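Local coordinates for protein transmembrane oligosaccharyl transferase (Archaeoglobus fulgidus, PDB 3WAJ) that is a membrane protein of the archaeal STT3/AglB oligosaccharyl transferase family, with a helical GT-C-type transmembrane part and a soluble part of mixed helices and strands, at residues A[793-798]-A[840-845]; A[689-694]-A[809-814]; A[783-788]-A[817-822]; A[683-688]-A[761-766]; A[670-675]-A[755-760]. All blocks are in the same frame, centred on the assembly; numbering follows the deposited sequence.

Contact 1 (A[793-798]-A[840-845]); sequences VSVNAT and YHIKAG
The ring of Tyr840 is met obliquely by two small apolar groups: CG1 of Val795 lies 3.5 Å from Tyr840 CD1, and CB of Ala797 touches the same ring carbon. Tyr840 CG leaves beside the backbone N, anti to the carbonyl carbon (chi1 -68°); the ring lies against Val795 and Ala797, and its hydroxyl binds the carbonyl of Tyr826. The imidazole of His841 presents CD2 to the carbonyl of Asn796, 3.5 Å from Asn796 O, while the Asn796 amide stands at 44° to it and uses ND2 to bind Glu808. The backbones form an antiparallel strand pair. Ser794 N gives a bond to Lys843 O, and Lys843 N returns one to Ser794 O of 3.0 Å. His841 N to Asn796 O, at 2.7 Å, is short and straight, whereas Asn796 N to His841 O is weak. On one face Val793 and Ile842 lie side by side, with CG1 and CG2 3.7 Å apart, and Val795 adds CG2; branched residues suit this buried side. Ser794, Asn796, His841 and Lys843 occupy the other face, where the lysine chain leads away. Such alternation marks an amphipathic strand pair: Ser794 and Lys843 pair with each other, Val793, Val795 and Ala797 bond to strand 806-814 on the other side, and the valine face is left to apolar packing, the opposite face to polar partners such as Glu808 and to the Trp810 indole.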
# COMPACT_ATOMS: atom_id res chain seq x y z
N VAL A 793 3.88 -12.78 45.19
CA VAL A 793 5.31 -12.54 45.04
C VAL A 793 5.56 -11.62 43.85
O VAL A 793 5.02 -11.85 42.76
CB VAL A 793 6.06 -13.87 44.83
CG1 VAL A 793 7.56 -13.64 44.69
CG2 VAL A 793 5.76 -14.85 45.96
N SER A 794 6.35 -10.56 44.04
CA SER A 794 6.61 -9.63 42.94
C SER A 794 8.07 -9.66 42.51
O SER A 794 8.97 -9.82 43.34
CB SER A 794 6.22 -8.20 43.31
OG SER A 794 7.24 -7.57 44.06
N VAL A 795 8.31 -9.52 41.21
CA VAL A 795 9.67 -9.41 40.68
C VAL A 795 9.89 -8.04 40.02
O VAL A 795 8.98 -7.48 39.40
CB VAL A 795 10.01 -10.54 39.68
CG1 VAL A 795 11.51 -10.67 39.53
CG2 VAL A 795 9.43 -11.86 40.14
N ASN A 796 11.11 -7.53 40.15
CA ASN A 796 11.45 -6.18 39.73
C ASN A 796 12.88 -6.13 39.20
O ASN A 796 13.77 -6.79 39.74
CB ASN A 796 11.28 -5.22 40.91
CG ASN A 796 11.72 -3.81 40.60
OD1 ASN A 796 12.46 -3.20 41.37
ND2 ASN A 796 11.27 -3.27 39.47
N ALA A 797 13.10 -5.38 38.12
CA ALA A 797 14.42 -5.22 37.52
C ALA A 797 14.46 -3.94 36.69
O ALA A 797 13.45 -3.52 36.13
CB ALA A 797 14.79 -6.43 36.67
N THR A 798 15.63 -3.32 36.61
CA THR A 798 15.74 -2.11 35.80
C THR A 798 16.35 -2.48 34.44
O THR A 798 17.34 -3.23 34.37
CB THR A 798 16.56 -1.03 36.52
OG1 THR A 798 15.97 -0.80 37.80
CG2 THR A 798 16.57 0.28 35.74
N TYR A 840 17.24 -9.39 39.24
CA TYR A 840 15.84 -9.36 39.64
C TYR A 840 15.73 -9.26 41.16
O TYR A 840 16.42 -9.98 41.89
CB TYR A 840 15.12 -10.63 39.17
CG TYR A 840 14.94 -10.80 37.67
CD1 TYR A 840 13.91 -10.16 37.00
CD2 TYR A 840 15.77 -11.64 36.95
CE1 TYR A 840 13.73 -10.34 35.64
CE2 TYR A 840 15.60 -11.83 35.59
CZ TYR A 840 14.59 -11.17 34.95
OH TYR A 840 14.42 -11.36 33.60
N HIS A 841 14.88 -8.36 41.65
CA HIS A 841 14.60 -8.29 43.08
C HIS A 841 13.24 -8.94 43.35
O HIS A 841 12.20 -8.33 43.11
CB HIS A 841 14.60 -6.84 43.58
CG HIS A 841 15.72 -6.01 43.03
ND1 HIS A 841 17.03 -6.15 43.45
CD2 HIS A 841 15.73 -5.03 42.09
CE1 HIS A 841 17.79 -5.29 42.79
NE2 HIS A 841 17.03 -4.60 41.96
N ILE A 842 13.25 -10.19 43.81
CA ILE A 842 12.01 -10.85 44.21
C ILE A 842 11.68 -10.41 45.61
O ILE A 842 12.57 -10.18 46.44
CB ILE A 842 12.13 -12.37 44.28
CG1 ILE A 842 13.50 -12.83 43.84
CG2 ILE A 842 11.03 -13.07 43.48
CD1 ILE A 842 13.79 -14.19 44.35
N LYS A 843 10.38 -10.31 45.89
CA LYS A 843 9.93 -9.91 47.20
C LYS A 843 8.70 -10.74 47.53
O LYS A 843 7.71 -10.73 46.78
CB LYS A 843 9.62 -8.41 47.21
CG LYS A 843 9.16 -7.85 48.54
CD LYS A 843 8.67 -6.42 48.36
CE LYS A 843 8.18 -5.80 49.67
NZ LYS A 843 9.30 -5.47 50.60
N ALA A 844 8.79 -11.48 48.62
CA ALA A 844 7.67 -12.21 49.18
C ALA A 844 7.48 -11.70 50.61
O ALA A 844 8.24 -12.07 51.50
CB ALA A 844 7.93 -13.70 49.17
N GLY A 845 6.48 -10.85 50.80
CA GLY A 845 6.24 -10.23 52.09
C GLY A 845 7.45 -9.48 52.63
O GLY A 845 7.69 -8.32 52.27

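Contact 2 (A[689-694]-A[809-814]); sequences GLSHYR and YWQTVE
Tyr809 and Leu690 meet through one well-defined bond: the phenol hydroxyl donates to Leu690 O over 2.7 Å, reaching it from above the carbonyl plane, 39° out of it. Tyr809 CG is anti to the backbone N (chi1 174°). The ring meets this carbonyl with its edge, Tyr809 CE1 being 3.4 Å from Leu690 O. Beside it the backbones are in direct contact, Gly689 N standing 2.8 Å from Trp810 O and Gly689 CA 3.0 Å from the same oxygen. Glycine fits, since its backbone angles would press any side chain against the preceding carbonyl. Gln811 adds its aliphatic stem, CG lying 3.7 Å from Gly689 O. In the fold this is a loop, on its way into strand 693-698, laid against strand 806-814, the outermost strand of an antiparallel sheet. The loop is also held by Glu593 of helix 593-602, which accepts from the backbone N of Ser691 and of His692. The indole of Trp810 turns away from 689-694 and spends its packing on Pro762 and on Ser794 and Asn796 of strand 792-800. The loose part is the far end of the strand, where Thr812 and Glu814 are exposed to solvent and Glu814 is poorly ordered.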
# COMPACT_ATOMS: atom_id res chain seq x y z
N GLY A 689 5.47 -6.79 32.78
CA GLY A 689 4.34 -7.64 33.14
C GLY A 689 4.33 -8.96 32.41
O GLY A 689 3.84 -9.96 32.94
N LEU A 690 4.89 -8.97 31.19
CA LEU A 690 4.90 -10.14 30.31
C LEU A 690 5.98 -11.17 30.66
O LEU A 690 7.09 -10.81 31.09
CB LEU A 690 5.08 -9.69 28.86
CG LEU A 690 4.02 -8.75 28.31
CD1 LEU A 690 4.49 -8.17 26.98
CD2 LEU A 690 2.72 -9.52 28.14
N SER A 691 5.67 -12.45 30.44
CA SER A 691 6.56 -13.55 30.82
C SER A 691 7.46 -14.03 29.70
O SER A 691 8.57 -14.49 29.95
CB SER A 691 5.73 -14.73 31.32
OG SER A 691 5.20 -14.46 32.59
N HIS A 692 6.97 -13.90 28.47
CA HIS A 692 7.56 -14.54 27.31
C HIS A 692 8.08 -13.56 26.26
O HIS A 692 8.34 -13.94 25.12
CB HIS A 692 6.53 -15.47 26.65
CG HIS A 692 6.02 -16.53 27.57
ND1 HIS A 692 6.78 -17.61 27.96
CD2 HIS A 692 4.82 -16.67 28.20
CE1 HIS A 692 6.08 -18.37 28.78
NE2 HIS A 692 4.89 -17.82 28.94
N TYR A 693 8.22 -12.29 26.65
CA TYR A 693 8.71 -11.27 25.71
C TYR A 693 9.70 -10.38 26.42
O TYR A 693 9.51 -10.05 27.59
CB TYR A 693 7.53 -10.43 25.17
CG TYR A 693 6.55 -11.29 24.43
CD1 TYR A 693 6.60 -11.40 23.06
CD2 TYR A 693 5.60 -12.03 25.11
CE1 TYR A 693 5.72 -12.21 22.38
CE2 TYR A 693 4.71 -12.86 24.43
CZ TYR A 693 4.78 -12.94 23.07
OH TYR A 693 3.90 -13.75 22.39
N ARG A 694 10.77 -9.99 25.72
CA ARG A 694 11.77 -9.05 26.27
C ARG A 694 12.08 -8.06 25.16
O ARG A 694 12.03 -8.41 23.98
CB ARG A 694 13.05 -9.79 26.71
CG ARG A 694 13.66 -10.73 25.66
CD ARG A 694 14.98 -11.29 26.13
NE ARG A 694 15.63 -12.17 25.16
CZ ARG A 694 16.75 -12.86 25.40
NH1 ARG A 694 17.34 -12.77 26.58
NH2 ARG A 694 17.26 -13.64 24.47
N TYR A 809 11.00 -3.27 34.70
CA TYR A 809 10.26 -4.50 34.45
C TYR A 809 9.62 -4.94 35.77
O TYR A 809 10.30 -5.02 36.80
CB TYR A 809 11.18 -5.62 33.93
CG TYR A 809 10.46 -6.96 33.80
CD1 TYR A 809 9.77 -7.28 32.64
CD2 TYR A 809 10.45 -7.89 34.84
CE1 TYR A 809 9.09 -8.49 32.50
CE2 TYR A 809 9.77 -9.11 34.71
CZ TYR A 809 9.10 -9.40 33.54
OH TYR A 809 8.43 -10.59 33.39
N TRP A 810 8.33 -5.21 35.74
CA TRP A 810 7.62 -5.72 36.91
C TRP A 810 6.79 -6.93 36.53
O TRP A 810 6.22 -6.97 35.44
CB TRP A 810 6.68 -4.66 37.47
CG TRP A 810 7.31 -3.63 38.35
CD1 TRP A 810 7.71 -2.37 37.99
CD2 TRP A 810 7.60 -3.76 39.74
NE1 TRP A 810 8.23 -1.71 39.07
CE2 TRP A 810 8.18 -2.54 40.16
CE3 TRP A 810 7.43 -4.79 40.68
CZ2 TRP A 810 8.59 -2.33 41.49
CZ3 TRP A 810 7.84 -4.57 41.99
CH2 TRP A 810 8.41 -3.35 42.38
N GLN A 811 6.71 -7.91 37.42
CA GLN A 811 5.70 -8.95 37.30
C GLN A 811 5.28 -9.35 38.70
O GLN A 811 6.12 -9.43 39.60
CB GLN A 811 6.23 -10.17 36.52
CG GLN A 811 5.15 -11.20 36.21
CD GLN A 811 5.69 -12.44 35.54
OE1 GLN A 811 6.83 -12.46 35.05
NE2 GLN A 811 4.89 -13.50 35.51
N THR A 812 3.98 -9.56 38.90
CA THR A 812 3.48 -9.98 40.20
C THR A 812 2.67 -11.25 40.06
O THR A 812 1.82 -11.37 39.18
CB THR A 812 2.66 -8.88 40.91
OG1 THR A 812 3.52 -7.82 41.30
CG2 THR A 812 2.00 -9.44 42.17
N VAL A 813 2.96 -12.20 40.95
CA VAL A 813 2.42 -13.55 40.83
C VAL A 813 1.67 -13.96 42.09
O VAL A 813 2.16 -13.78 43.21
CB VAL A 813 3.56 -14.53 40.48
CG1 VAL A 813 3.52 -15.77 41.34
CG2 VAL A 813 3.52 -14.87 39.01
N GLU A 814 0.46 -14.48 41.90
CA GLU A 814 -0.39 -14.90 43.01
C GLU A 814 0.13 -16.23 43.57
O GLU A 814 0.59 -17.09 42.81
CB GLU A 814 -1.83 -15.05 42.52
CG GLU A 814 -2.88 -15.08 43.62
CD GLU A 814 -4.30 -15.13 43.07
OE1 GLU A 814 -4.49 -15.62 41.93
OE2 GLU A 814 -5.22 -14.69 43.78

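Contact 3 (A[783-788]-A[817-822]); sequences TGKVSA and NGTYTV
Thr783 and Tyr820 bury the most surface here, and they meet through the phenol ring. Its CG sits between the backbone N and the carbonyl carbon (chi1 78°), a crowded position that starts the side chain off across the neighbouring strand. One face of the ring covers the backbone: Thr783 CA makes a CH-pi contact 4.0 Å from the Tyr820 centroid, and Gly784 N is 3.3 Å from Tyr820 CE1. Glycine suits the place opposite Tyr820 twice over: its backbone angles by themselves call for it, and a side chain there would run into the ring. Such a glycine under a cross-strand aromatic recalls the pairing described as aromatic rescue of glycine in beta sheets. The backbones of Gly784 and Tyr820 form an antiparallel hydrogen-bonded pair, Tyr820 N to Gly784 O measuring 2.9 Å. Thr783 also brings OG1 toward Tyr820 O, but the modelled separation is too short to trust. Val786 carries the pairing past the strand, its N donating to Gly818 O at 2.8 Å. Strand 780-785 is the middle one of three, with 819-824 antiparallel to it on one flank and 863-865 parallel on the other. The Tyr820 hydroxyl binds Leu866 O just beyond 863-865, and Tyr820 and Val786 pack on Val793 of strand 792-800.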
# COMPACT_ATOMS: atom_id res chain seq x y z
N THR A 783 10.71 -20.61 40.84
CA THR A 783 9.65 -21.12 41.69
C THR A 783 10.21 -21.53 43.05
O THR A 783 11.42 -21.65 43.23
CB THR A 783 8.97 -22.33 41.05
OG1 THR A 783 7.75 -22.64 41.75
CG2 THR A 783 9.89 -23.54 41.09
N GLY A 784 9.31 -21.76 44.00
CA GLY A 784 9.73 -22.13 45.34
C GLY A 784 8.64 -21.86 46.35
O GLY A 784 7.48 -21.64 45.99
N LYS A 785 9.00 -21.88 47.63
CA LYS A 785 8.02 -21.78 48.69
C LYS A 785 8.04 -20.45 49.43
O LYS A 785 9.07 -19.78 49.53
CB LYS A 785 8.16 -22.95 49.67
CG LYS A 785 7.51 -24.24 49.19
CD LYS A 785 7.74 -25.38 50.16
CE LYS A 785 9.13 -25.99 50.00
NZ LYS A 785 9.24 -26.77 48.73
N VAL A 786 6.88 -20.08 49.95
CA VAL A 786 6.75 -18.86 50.73
C VAL A 786 6.36 -19.19 52.17
O VAL A 786 6.64 -20.29 52.65
CB VAL A 786 5.72 -17.91 50.09
CG1 VAL A 786 6.28 -17.30 48.82
CG2 VAL A 786 4.43 -18.66 49.78
N SER A 787 5.71 -18.25 52.84
CA SER A 787 5.33 -18.42 54.24
C SER A 787 4.19 -17.48 54.64
O SER A 787 4.43 -16.29 54.88
CB SER A 787 6.54 -18.16 55.14
OG SER A 787 7.26 -17.02 54.71
N ALA A 788 2.96 -18.00 54.71
CA ALA A 788 1.77 -17.20 54.99
C ALA A 788 1.99 -16.29 56.20
O ALA A 788 2.71 -16.66 57.12
CB ALA A 788 0.57 -18.11 55.22
N ASN A 817 -0.98 -22.48 47.42
CA ASN A 817 -0.55 -23.50 48.37
C ASN A 817 0.86 -23.31 48.92
O ASN A 817 1.67 -24.25 48.91
CB ASN A 817 -0.68 -24.90 47.76
CG ASN A 817 -2.08 -25.21 47.29
OD1 ASN A 817 -3.06 -24.70 47.85
ND2 ASN A 817 -2.20 -26.04 46.26
N GLY A 818 1.15 -22.10 49.37
CA GLY A 818 2.44 -21.81 49.97
C GLY A 818 3.60 -21.86 48.99
O GLY A 818 4.77 -21.89 49.39
N THR A 819 3.28 -21.88 47.69
CA THR A 819 4.32 -21.82 46.67
C THR A 819 4.03 -20.75 45.61
O THR A 819 2.90 -20.26 45.47
CB THR A 819 4.56 -23.20 46.00
OG1 THR A 819 5.93 -23.31 45.61
CG2 THR A 819 3.67 -23.39 44.79
N TYR A 820 5.07 -20.38 44.87
CA TYR A 820 4.95 -19.39 43.80
C TYR A 820 5.64 -19.93 42.55
O TYR A 820 6.48 -20.82 42.63
CB TYR A 820 5.60 -18.07 44.22
CG TYR A 820 7.11 -18.08 44.14
CD1 TYR A 820 7.88 -18.62 45.16
CD2 TYR A 820 7.76 -17.53 43.04
CE1 TYR A 820 9.26 -18.63 45.08
CE2 TYR A 820 9.14 -17.53 42.95
CZ TYR A 820 9.88 -18.09 43.98
OH TYR A 820 11.26 -18.09 43.88
N THR A 821 5.28 -19.38 41.40
CA THR A 821 6.00 -19.69 40.17
C THR A 821 6.01 -18.46 39.26
O THR A 821 4.97 -17.86 39.01
CB THR A 821 5.38 -20.90 39.44
OG1 THR A 821 5.42 -22.04 40.31
CG2 THR A 821 6.16 -21.21 38.18
N VAL A 822 7.20 -18.07 38.80
CA VAL A 822 7.29 -16.91 37.92
C VAL A 822 8.24 -17.14 36.73
O VAL A 822 9.31 -17.75 36.87
CB VAL A 822 7.62 -15.61 38.70
CG1 VAL A 822 9.04 -15.63 39.21
CG2 VAL A 822 7.37 -14.39 37.82

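Contact 4 (A[683-688]-A[761-766]); sequences HLFDGS and IPVKIA
Phe685 meets Ile761 and Val763 with the CD1 corner of its ring, and each aliphatic chain arrives at its own angle. Ile761 crosses the phenyl side chain at a slant and brings CG2 to 3.5 Å from Phe685 CD1, whereas Val763 stands at about a right angle to it, with CB 3.8 Å from the same ring carbon. With CG2 anti to the backbone N (chi1 -67° for CG1), Ile761 sends that methyl between the phenyl and Ser688, so that CG2 is also 3.9 Å from Ser688 OG. Val763 turns its own CG2 toward the carbonyl of Leu684, 3.6 Å from Leu684 O. Over the centre of one ring face lies Leu684 CD2, 3.7 Å above the plane, and Tyr751 of helix 740-755 meets the ring edge-to-face. A flat phenyl suits this place, since it can offer a face to leucine while the branched chains come in obliquely at CD1. Polar groups and water border the apolar part: Ser688 OG receives the backbone N of Trp810, and water 2 is 3.0 Å from Ser688 OG. Water 1 lies 3.0 Å from Phe685 O, near Pro762 O as well; it cannot serve all its neighbours at once. Ser688 N binds Phe685 O at 3.0 Å and closes the turn, in which Asp686 and Gly687 both take positive phi, an easy choice for glycine. This is a type I' beta turn following helix 678-684, its leading phenylalanine packed against the loop that leaves helix 740-755.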
# COMPACT_ATOMS: atom_id res chain seq x y z
N HIS A 683 4.34 -1.69 23.70
CA HIS A 683 4.87 -0.40 23.33
C HIS A 683 4.78 0.61 24.46
O HIS A 683 5.68 1.43 24.61
CB HIS A 683 4.24 0.15 22.05
CG HIS A 683 5.16 1.04 21.29
ND1 HIS A 683 5.75 0.65 20.10
CD2 HIS A 683 5.61 2.28 21.55
CE1 HIS A 683 6.52 1.63 19.67
NE2 HIS A 683 6.46 2.63 20.53
N LEU A 684 3.70 0.56 25.24
CA LEU A 684 3.50 1.59 26.27
C LEU A 684 4.23 1.21 27.55
O LEU A 684 4.95 2.03 28.12
CB LEU A 684 2.02 1.86 26.53
CG LEU A 684 1.71 3.14 27.32
CD1 LEU A 684 0.65 3.97 26.63
CD2 LEU A 684 1.30 2.85 28.77
N PHE A 685 4.08 -0.03 28.00
CA PHE A 685 4.75 -0.49 29.21
C PHE A 685 6.13 -1.13 28.96
O PHE A 685 6.74 -1.67 29.89
CB PHE A 685 3.85 -1.46 30.00
CG PHE A 685 2.54 -0.85 30.45
CD1 PHE A 685 2.48 -0.02 31.56
CD2 PHE A 685 1.37 -1.11 29.76
CE1 PHE A 685 1.28 0.54 31.97
CE2 PHE A 685 0.17 -0.56 30.16
CZ PHE A 685 0.13 0.27 31.27
N ASP A 686 6.60 -1.07 27.71
CA ASP A 686 7.92 -1.59 27.36
C ASP A 686 8.06 -3.07 27.67
O ASP A 686 9.15 -3.57 27.93
CB ASP A 686 9.04 -0.75 28.03
CG ASP A 686 9.13 0.67 27.45
OD1 ASP A 686 9.07 0.80 26.20
OD2 ASP A 686 9.20 1.65 28.24
N GLY A 687 6.93 -3.76 27.65
CA GLY A 687 6.90 -5.19 27.85
C GLY A 687 6.82 -5.58 29.31
O GLY A 687 6.94 -6.76 29.64
N SER A 688 6.60 -4.61 30.19
CA SER A 688 6.52 -4.91 31.62
C SER A 688 5.30 -5.77 31.93
O SER A 688 4.20 -5.52 31.41
CB SER A 688 6.48 -3.61 32.43
OG SER A 688 6.67 -3.86 33.81
N ILE A 761 0.91 -2.27 37.35
CA ILE A 761 2.14 -2.04 36.59
C ILE A 761 2.43 -0.54 36.45
O ILE A 761 1.62 0.19 35.88
CB ILE A 761 2.03 -2.67 35.19
CG1 ILE A 761 1.97 -4.20 35.29
CG2 ILE A 761 3.16 -2.19 34.28
CD1 ILE A 761 3.24 -4.86 35.81
N PRO A 762 3.58 -0.07 36.98
CA PRO A 762 3.84 1.37 36.87
C PRO A 762 4.48 1.69 35.53
O PRO A 762 5.06 0.78 34.93
CB PRO A 762 4.85 1.64 37.99
CG PRO A 762 5.58 0.33 38.14
CD PRO A 762 4.56 -0.75 37.85
N VAL A 763 4.38 2.94 35.10
CA VAL A 763 5.00 3.38 33.85
C VAL A 763 5.49 4.83 34.02
O VAL A 763 4.79 5.67 34.58
CB VAL A 763 4.00 3.28 32.67
CG1 VAL A 763 2.79 4.19 32.91
CG2 VAL A 763 4.68 3.63 31.34
N LYS A 764 6.70 5.12 33.54
CA LYS A 764 7.18 6.49 33.64
C LYS A 764 6.55 7.36 32.55
O LYS A 764 6.33 6.90 31.42
CB LYS A 764 8.71 6.57 33.61
CG LYS A 764 9.33 6.17 34.92
CD LYS A 764 10.83 6.47 34.99
CE LYS A 764 11.62 5.71 33.93
NZ LYS A 764 13.07 5.65 34.27
N ILE A 765 6.25 8.60 32.92
CA ILE A 765 5.71 9.56 31.96
C ILE A 765 6.87 10.14 31.16
O ILE A 765 7.58 11.04 31.62
CB ILE A 765 4.85 10.63 32.67
CG1 ILE A 765 3.67 9.93 33.35
CG2 ILE A 765 4.36 11.69 31.68
CD1 ILE A 765 2.73 10.85 34.04
N ALA A 766 7.08 9.58 29.97
CA ALA A 766 8.25 9.87 29.12
C ALA A 766 8.04 9.29 27.73
O ALA A 766 7.34 8.29 27.57
CB ALA A 766 9.50 9.28 29.74
O HOH W 1 6.73 0.36 32.04
O HOH W 2 6.75 -1.09 34.88

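Contact 5 (A[670-675]-A[755-760]); sequences PSELYY and YEKKMG
Tyr755, close to where helix 740-755 gives way to a loop, lays its ring against the first residue of the helix-like turn 672-675. Glu672 covers one face: its backbone N is 3.6 Å above the Tyr755 plane, offset toward the rim, and on the same side Glu672 CB makes a CH-pi contact 4.0 Å from the ring centroid. Glu672 CG, anti to the backbone N (chi1 -161°), also lies against the ring, and the extended chain beyond it takes the carboxylate on toward Lys757. There Glu672 OE2 is 3.6 Å from Lys757 CE but 4.5 Å from Lys757 NZ, too far for a salt bridge, so any attraction is probably mild in this exposed place. The rim of the Tyr755 ring is also in use. Pro670 O lies near its plane, 3.5 Å from Tyr755 CE2, and Tyr675 CE2 comes up to Tyr755 CD2 at 3.7 Å. The two tyrosine rings meet obliquely, planes at 50°. Tyr755 suits its place by its broad flat ring, Tyr675 because its ring packs while its hydroxyl binds Tyr747 O. Beyond them a type I beta turn from Lys757 to Gly760 bends the chain away. This is plain loop-to-loop packing, with Tyr755 flat against the turn before helix 678-684.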
# COMPACT_ATOMS: atom_id res chain seq x y z
N PRO A 670 -7.54 6.33 25.63
CA PRO A 670 -7.90 4.90 25.62
C PRO A 670 -8.65 4.51 26.90
O PRO A 670 -8.44 5.16 27.93
CB PRO A 670 -6.55 4.19 25.57
CG PRO A 670 -5.63 5.19 24.90
CD PRO A 670 -6.09 6.54 25.43
N SER A 671 -9.50 3.49 26.81
CA SER A 671 -10.25 2.96 27.96
C SER A 671 -9.32 2.10 28.79
O SER A 671 -8.16 1.89 28.41
CB SER A 671 -11.43 2.11 27.48
OG SER A 671 -10.97 0.91 26.90
N GLU A 672 -9.82 1.59 29.91
CA GLU A 672 -9.03 0.66 30.72
C GLU A 672 -8.63 -0.57 29.91
O GLU A 672 -7.53 -1.12 30.08
CB GLU A 672 -9.79 0.26 31.98
CG GLU A 672 -8.89 -0.31 33.08
CD GLU A 672 -9.60 -0.41 34.42
OE1 GLU A 672 -10.71 -0.96 34.46
OE2 GLU A 672 -9.03 0.06 35.43
N LEU A 673 -9.52 -1.00 29.01
CA LEU A 673 -9.28 -2.18 28.18
C LEU A 673 -7.98 -2.10 27.39
O LEU A 673 -7.18 -3.03 27.39
CB LEU A 673 -10.44 -2.39 27.23
CG LEU A 673 -11.00 -3.80 27.30
CD1 LEU A 673 -11.55 -4.08 28.69
CD2 LEU A 673 -12.09 -3.93 26.26
N TYR A 674 -7.77 -0.98 26.71
CA TYR A 674 -6.56 -0.74 25.94
C TYR A 674 -5.29 -1.14 26.72
O TYR A 674 -4.44 -1.89 26.20
CB TYR A 674 -6.52 0.73 25.50
CG TYR A 674 -5.23 1.18 24.86
CD1 TYR A 674 -4.17 1.68 25.63
CD2 TYR A 674 -5.05 1.10 23.47
CE1 TYR A 674 -2.98 2.09 25.05
CE2 TYR A 674 -3.86 1.51 22.88
CZ TYR A 674 -2.84 2.01 23.67
OH TYR A 674 -1.66 2.41 23.10
N TYR A 675 -5.18 -0.69 27.97
CA TYR A 675 -3.98 -0.95 28.75
C TYR A 675 -3.70 -2.42 29.05
O TYR A 675 -2.61 -2.77 29.53
CB TYR A 675 -3.98 -0.08 30.01
CG TYR A 675 -3.97 1.38 29.64
CD1 TYR A 675 -2.77 2.04 29.38
CD2 TYR A 675 -5.16 2.10 29.50
CE1 TYR A 675 -2.76 3.37 29.02
CE2 TYR A 675 -5.16 3.43 29.14
CZ TYR A 675 -3.96 4.06 28.90
OH TYR A 675 -3.95 5.40 28.54
N TYR A 755 -6.43 4.70 35.82
CA TYR A 755 -6.52 3.24 35.77
C TYR A 755 -5.47 2.51 36.60
O TYR A 755 -5.72 1.39 37.05
CB TYR A 755 -6.47 2.75 34.31
CG TYR A 755 -7.53 3.40 33.44
CD1 TYR A 755 -8.82 3.51 33.90
CD2 TYR A 755 -7.23 3.91 32.19
CE1 TYR A 755 -9.80 4.11 33.14
CE2 TYR A 755 -8.22 4.51 31.41
CZ TYR A 755 -9.50 4.60 31.91
OH TYR A 755 -10.52 5.18 31.20
N GLU A 756 -4.30 3.11 36.78
CA GLU A 756 -3.27 2.49 37.62
C GLU A 756 -3.82 2.15 39.01
O GLU A 756 -4.16 3.04 39.79
CB GLU A 756 -2.05 3.40 37.74
CG GLU A 756 -0.87 2.72 38.44
CD GLU A 756 0.44 3.46 38.21
OE1 GLU A 756 0.44 4.50 37.52
OE2 GLU A 756 1.48 2.98 38.71
N LYS A 757 -3.93 0.86 39.30
CA LYS A 757 -4.45 0.40 40.57
C LYS A 757 -3.38 0.53 41.64
O LYS A 757 -2.23 0.85 41.33
CB LYS A 757 -4.89 -1.06 40.47
CG LYS A 757 -5.88 -1.34 39.35
CD LYS A 757 -7.16 -0.56 39.57
CE LYS A 757 -8.30 -1.18 38.77
NZ LYS A 757 -8.34 -2.65 38.98
N LYS A 758 -3.76 0.28 42.89
CA LYS A 758 -2.84 0.36 44.04
C LYS A 758 -1.48 -0.28 43.76
O LYS A 758 -0.44 0.35 43.95
CB LYS A 758 -3.48 -0.28 45.28
CG LYS A 758 -4.84 0.28 45.67
CD LYS A 758 -4.76 1.70 46.21
CE LYS A 758 -6.09 2.15 46.77
NZ LYS A 758 -7.21 1.88 45.82
N MET A 759 -1.49 -1.54 43.31
CA MET A 759 -0.24 -2.25 43.05
C MET A 759 -0.08 -2.68 41.60
O MET A 759 0.57 -3.69 41.31
CB MET A 759 -0.11 -3.47 43.98
CG MET A 759 0.06 -3.12 45.46
SD MET A 759 0.61 -4.51 46.47
CE MET A 759 -0.64 -5.72 46.05
N GLY A 760 -0.66 -1.90 40.68
CA GLY A 760 -0.59 -2.20 39.25
C GLY A 760 0.76 -1.88 38.61
O GLY A 760 1.64 -1.28 39.24

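In the fold
All five contacts lie on one side of the chain's centre, in the soluble part. Contacts 1 and 3 fall within the range of the long peripheral domain, their centres 13 Å apart: contact 1 joins neighbouring strands of a four-stranded antiparallel sheet, contact 3 two strands of a three-stranded sheet packed against it. Contact 2 brings in strand 806-814, next to 792-800, and ties that sheet to the chain before strand 693-698. Contacts 4 and 5, 11 Å apart, lie on the loop after helix 740-755. Along the chain both close before contacts 1 and 3 open, whereas contact 2 interleaves with all the others. Contacts 2 and 4 touch, centres 12 Å apart, joining the peripheral sheet to the preceding helical region.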